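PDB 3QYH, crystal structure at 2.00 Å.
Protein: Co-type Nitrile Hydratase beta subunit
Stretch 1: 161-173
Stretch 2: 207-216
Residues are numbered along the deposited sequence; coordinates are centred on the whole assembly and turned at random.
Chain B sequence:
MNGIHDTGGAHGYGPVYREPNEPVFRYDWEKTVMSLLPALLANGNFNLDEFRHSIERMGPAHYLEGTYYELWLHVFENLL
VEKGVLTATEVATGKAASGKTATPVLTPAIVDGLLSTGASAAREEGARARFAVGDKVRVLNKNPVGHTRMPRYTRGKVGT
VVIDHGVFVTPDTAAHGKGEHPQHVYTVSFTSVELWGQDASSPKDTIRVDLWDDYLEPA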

# COMPACT_ATOMS: atom_id res chain seq x y z
N VAL B 161 -19.34 5.77 9.93
CA VAL B 161 -18.88 4.40 9.78
C VAL B 161 -19.65 3.78 8.60
O VAL B 161 -20.88 3.78 8.59
N VAL B 162 -18.93 3.29 7.60
CA VAL B 162 -19.59 2.68 6.44
C VAL B 162 -19.28 1.18 6.29
O VAL B 162 -20.02 0.46 5.62
N ILE B 163 -18.20 0.71 6.91
CA ILE B 163 -17.89 -0.72 6.94
C ILE B 163 -17.24 -1.09 8.26
O ILE B 163 -16.34 -0.38 8.74
N ASP B 164 -17.67 -2.20 8.85
CA ASP B 164 -16.93 -2.79 9.96
C ASP B 164 -16.19 -3.99 9.39
O ASP B 164 -16.82 -4.96 8.97
N HIS B 165 -14.86 -3.94 9.35
CA HIS B 165 -14.07 -5.02 8.73
C HIS B 165 -13.79 -6.19 9.66
O HIS B 165 -13.21 -7.19 9.23
N GLY B 166 -14.17 -6.08 10.93
CA GLY B 166 -13.83 -7.10 11.90
C GLY B 166 -12.56 -6.77 12.65
O GLY B 166 -12.10 -5.62 12.63
N VAL B 167 -11.97 -7.77 13.27
CA VAL B 167 -10.90 -7.58 14.23
C VAL B 167 -9.51 -7.69 13.62
O VAL B 167 -9.23 -8.63 12.89
N PHE B 168 -8.63 -6.74 13.96
CA PHE B 168 -7.26 -6.72 13.44
C PHE B 168 -6.26 -6.34 14.52
O PHE B 168 -6.62 -5.69 15.52
N VAL B 169 -5.01 -6.73 14.32
CA VAL B 169 -3.92 -6.27 15.15
C VAL B 169 -3.92 -4.73 15.20
O VAL B 169 -4.29 -4.08 14.23
N THR B 170 -3.51 -4.17 16.34
CA THR B 170 -3.33 -2.72 16.47
C THR B 170 -1.86 -2.34 16.25
O THR B 170 -0.98 -2.74 17.04
N PRO B 171 -1.58 -1.54 15.21
CA PRO B 171 -0.20 -1.17 14.88
C PRO B 171 0.43 -0.30 15.95
O PRO B 171 1.63 -0.46 16.19
N ASP B 172 -0.34 0.56 16.62
CA ASP B 172 0.22 1.44 17.64
C ASP B 172 0.94 0.67 18.74
O ASP B 172 1.94 1.13 19.28
N THR B 173 0.42 -0.50 19.09
CA THR B 173 1.07 -1.31 20.11
C THR B 173 2.06 -2.31 19.51
O THR B 173 3.13 -2.57 20.08
N ILE B 207 -14.03 11.07 1.27
CA ILE B 207 -12.74 10.45 1.56
C ILE B 207 -13.01 9.38 2.59
O ILE B 207 -13.59 9.66 3.64
N ARG B 208 -12.63 8.15 2.27
CA ARG B 208 -12.80 7.05 3.18
C ARG B 208 -11.44 6.71 3.78
O ARG B 208 -10.43 6.70 3.08
N VAL B 209 -11.43 6.46 5.09
CA VAL B 209 -10.20 6.14 5.80
C VAL B 209 -10.43 4.96 6.73
O VAL B 209 -11.48 4.88 7.39
N ASP B 210 -9.46 4.06 6.84
CA ASP B 210 -9.62 2.93 7.74
C ASP B 210 -9.03 3.18 9.12
O ASP B 210 -7.83 3.45 9.26
N LEU B 211 -9.87 3.09 10.14
CA LEU B 211 -9.51 3.58 11.46
C LEU B 211 -9.87 2.55 12.52
O LEU B 211 -10.90 1.89 12.42
N TRP B 212 -9.00 2.42 13.52
CA TRP B 212 -9.20 1.46 14.59
C TRP B 212 -10.21 1.98 15.61
O TRP B 212 -10.37 3.18 15.79
N ASP B 213 -10.91 1.06 16.26
CA ASP B 213 -12.01 1.38 17.17
C ASP B 213 -11.63 2.44 18.19
O ASP B 213 -12.33 3.44 18.34
N ASP B 214 -10.51 2.25 18.89
CA ASP B 214 -10.15 3.23 19.91
C ASP B 214 -9.51 4.52 19.37
O ASP B 214 -9.04 5.33 20.16
N TYR B 215 -9.51 4.71 18.05
CA TYR B 215 -9.14 5.99 17.45
C TYR B 215 -10.36 6.91 17.48
O TYR B 215 -10.27 8.10 17.17
N LEU B 216 -11.52 6.34 17.83
CA LEU B 216 -12.80 7.03 17.62
C LEU B 216 -13.59 7.26 18.90
O LEU B 216 -13.36 6.60 19.91

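Two hydrogen bonds across the stretches anchor this contact. The shorter runs from Tyr215 OH to Asp172 OD2, at 2.5 Å. Asp172 sits in the first turn of the helix that begins at Pro171, and its CA-to-CB bond points toward the second stretch with chi1 m. Tyr215 starts sideways, also with chi1 m, but its end comes nearer, so the hydroxyl reaches the carboxylate. The carboxylate oxygen lies at the edge of the tyrosine ring, near its plane.

The second bond uses the indole of Trp212. Its NE1 donates to the backbone O of Val169 at 2.8 Å, with an N-H...acceptor angle of 150°. The acceptor lies near the ring plane, as an indole N-H requires. The CA-to-CB bond of Val169 points away from the second stretch; its part in this bond is the backbone carbonyl.

Trp212 points toward the first stretch with chi1 m (-82°), and it has the largest area covered by the other stretch. Pro171 packs obliquely on its ring, with Pro171 CD 3.4 Å from Trp212 CZ2. Thr170, chi1 m, runs sideways and places OG1 3.8 Å from Trp212 CD1. Phe168 starts toward the tryptophan, with its CB 4.4 Å from Trp212 NE1, but chi1 m leads its ring away.

The axes of the two strands cross at 42°, and earlier along them the contacts are looser. His165, chi1 m, points toward the second stretch. Its NE2 is 4.2 Å from OD2 of Asp210, too far for a hydrogen bond; both atoms are hydrogen-bonded elsewhere in the structure. Nearer the N-terminal end of both stretches, Val162 and Arg208 point toward each other. Arg208 is extended, with chi1 m and chi2 and chi3 t. This lays its guanidinium beside Val162, chi1 m, whose CG2 rests over one face, 3.7 Å from Arg208 NH1.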

# COMPACT_ATOMS: atom_id res chain seq x y z
CB VAL B 161 -19.12 3.58 11.06
CG1 VAL B 161 -18.71 2.10 10.85
CG2 VAL B 161 -18.35 4.19 12.24
CB VAL B 162 -19.29 3.41 5.12
CG1 VAL B 162 -19.96 4.79 5.09
CG2 VAL B 162 -17.77 3.55 4.88
CB ILE B 163 -16.86 -1.13 5.84
CG1 ILE B 163 -17.29 -0.66 4.46
CG2 ILE B 163 -16.61 -2.65 5.88
CD1 ILE B 163 -16.24 -0.90 3.38
CB ASP B 164 -17.89 -3.21 11.08
CG ASP B 164 -17.21 -3.95 12.21
OD1 ASP B 164 -16.00 -4.26 12.11
OD2 ASP B 164 -17.91 -4.22 13.21
CB HIS B 165 -12.75 -4.47 8.18
CG HIS B 165 -12.94 -3.49 7.07
ND1 HIS B 165 -13.21 -3.89 5.77
CD2 HIS B 165 -12.90 -2.14 7.04
CE1 HIS B 165 -13.33 -2.82 5.00
NE2 HIS B 165 -13.15 -1.75 5.75
CB VAL B 167 -11.03 -8.59 15.39
CG1 VAL B 167 -9.83 -8.49 16.33
CG2 VAL B 167 -12.33 -8.36 16.15
CB PHE B 168 -7.15 -5.71 12.29
CG PHE B 168 -7.86 -6.15 11.04
CD1 PHE B 168 -7.19 -6.85 10.06
CD2 PHE B 168 -9.21 -5.87 10.87
CE1 PHE B 168 -7.86 -7.27 8.89
CE2 PHE B 168 -9.88 -6.30 9.73
CZ PHE B 168 -9.20 -7.00 8.74
CB VAL B 169 -2.56 -6.73 14.55
CG1 VAL B 169 -1.37 -6.04 15.26
CG2 VAL B 169 -2.43 -8.27 14.62
CB THR B 170 -3.79 -2.24 17.87
OG1 THR B 170 -5.19 -2.48 18.03
CG2 THR B 170 -3.49 -0.73 18.06
CB PRO B 171 -0.35 -0.38 13.57
CG PRO B 171 -1.70 -0.70 13.07
CD PRO B 171 -2.54 -0.93 14.29
CB ASP B 172 -0.85 2.32 18.29
CG ASP B 172 -1.66 3.10 17.27
OD1 ASP B 172 -1.84 4.33 17.45
OD2 ASP B 172 -2.14 2.49 16.28
CB THR B 173 0.02 -2.05 20.96
OG1 THR B 173 -0.90 -2.72 20.09
CG2 THR B 173 -0.76 -1.04 21.83
CB ILE B 207 -11.73 11.46 2.14
CG1 ILE B 207 -11.41 12.56 1.13
CG2 ILE B 207 -10.43 10.74 2.52
CD1 ILE B 207 -12.51 13.65 1.02
CB ARG B 208 -13.45 5.85 2.47
CG ARG B 208 -14.95 6.11 2.21
CD ARG B 208 -15.67 5.03 1.43
NE ARG B 208 -17.09 5.39 1.32
CZ ARG B 208 -18.08 4.52 1.23
NH1 ARG B 208 -17.84 3.21 1.22
NH2 ARG B 208 -19.33 4.96 1.15
CB VAL B 209 -9.72 7.37 6.64
CG1 VAL B 209 -8.32 7.14 7.21
CG2 VAL B 209 -9.75 8.66 5.80
CB ASP B 210 -9.06 1.64 7.11
CG ASP B 210 -9.79 1.26 5.83
OD1 ASP B 210 -9.25 0.43 5.06
OD2 ASP B 210 -10.90 1.81 5.59
CB LEU B 211 -10.23 4.90 11.73
CG LEU B 211 -9.76 6.04 10.82
CD1 LEU B 211 -10.72 7.21 10.89
CD2 LEU B 211 -8.32 6.50 11.17
CB TRP B 212 -7.88 1.14 15.26
CG TRP B 212 -7.03 0.09 14.53
CD1 TRP B 212 -6.82 -1.21 14.90
CD2 TRP B 212 -6.30 0.28 13.31
NE1 TRP B 212 -6.00 -1.84 13.99
CE2 TRP B 212 -5.67 -0.94 13.00
CE3 TRP B 212 -6.11 1.37 12.45
CZ2 TRP B 212 -4.87 -1.10 11.88
CZ3 TRP B 212 -5.31 1.19 11.33
CH2 TRP B 212 -4.69 -0.02 11.07
CB ASP B 213 -12.50 0.10 17.88
CG ASP B 213 -13.78 0.32 18.66
OD1 ASP B 213 -13.73 1.07 19.64
OD2 ASP B 213 -14.82 -0.27 18.29
CB ASP B 214 -9.34 2.62 21.07
CG ASP B 214 -7.94 2.21 20.67
OD1 ASP B 214 -7.52 2.48 19.52
OD2 ASP B 214 -7.24 1.62 21.51
CB TYR B 215 -8.76 5.82 15.98
CG TYR B 215 -7.40 5.23 15.67
CD1 TYR B 215 -6.56 4.74 16.67
CD2 TYR B 215 -6.98 5.13 14.34
CE1 TYR B 215 -5.29 4.20 16.34
CE2 TYR B 215 -5.74 4.59 14.01
CZ TYR B 215 -4.90 4.13 15.00
OH TYR B 215 -3.69 3.58 14.60
CB LEU B 216 -13.67 6.24 16.63
CG LEU B 216 -13.02 5.82 15.32
CD1 LEU B 216 -13.93 4.87 14.55
CD2 LEU B 216 -12.67 7.04 14.46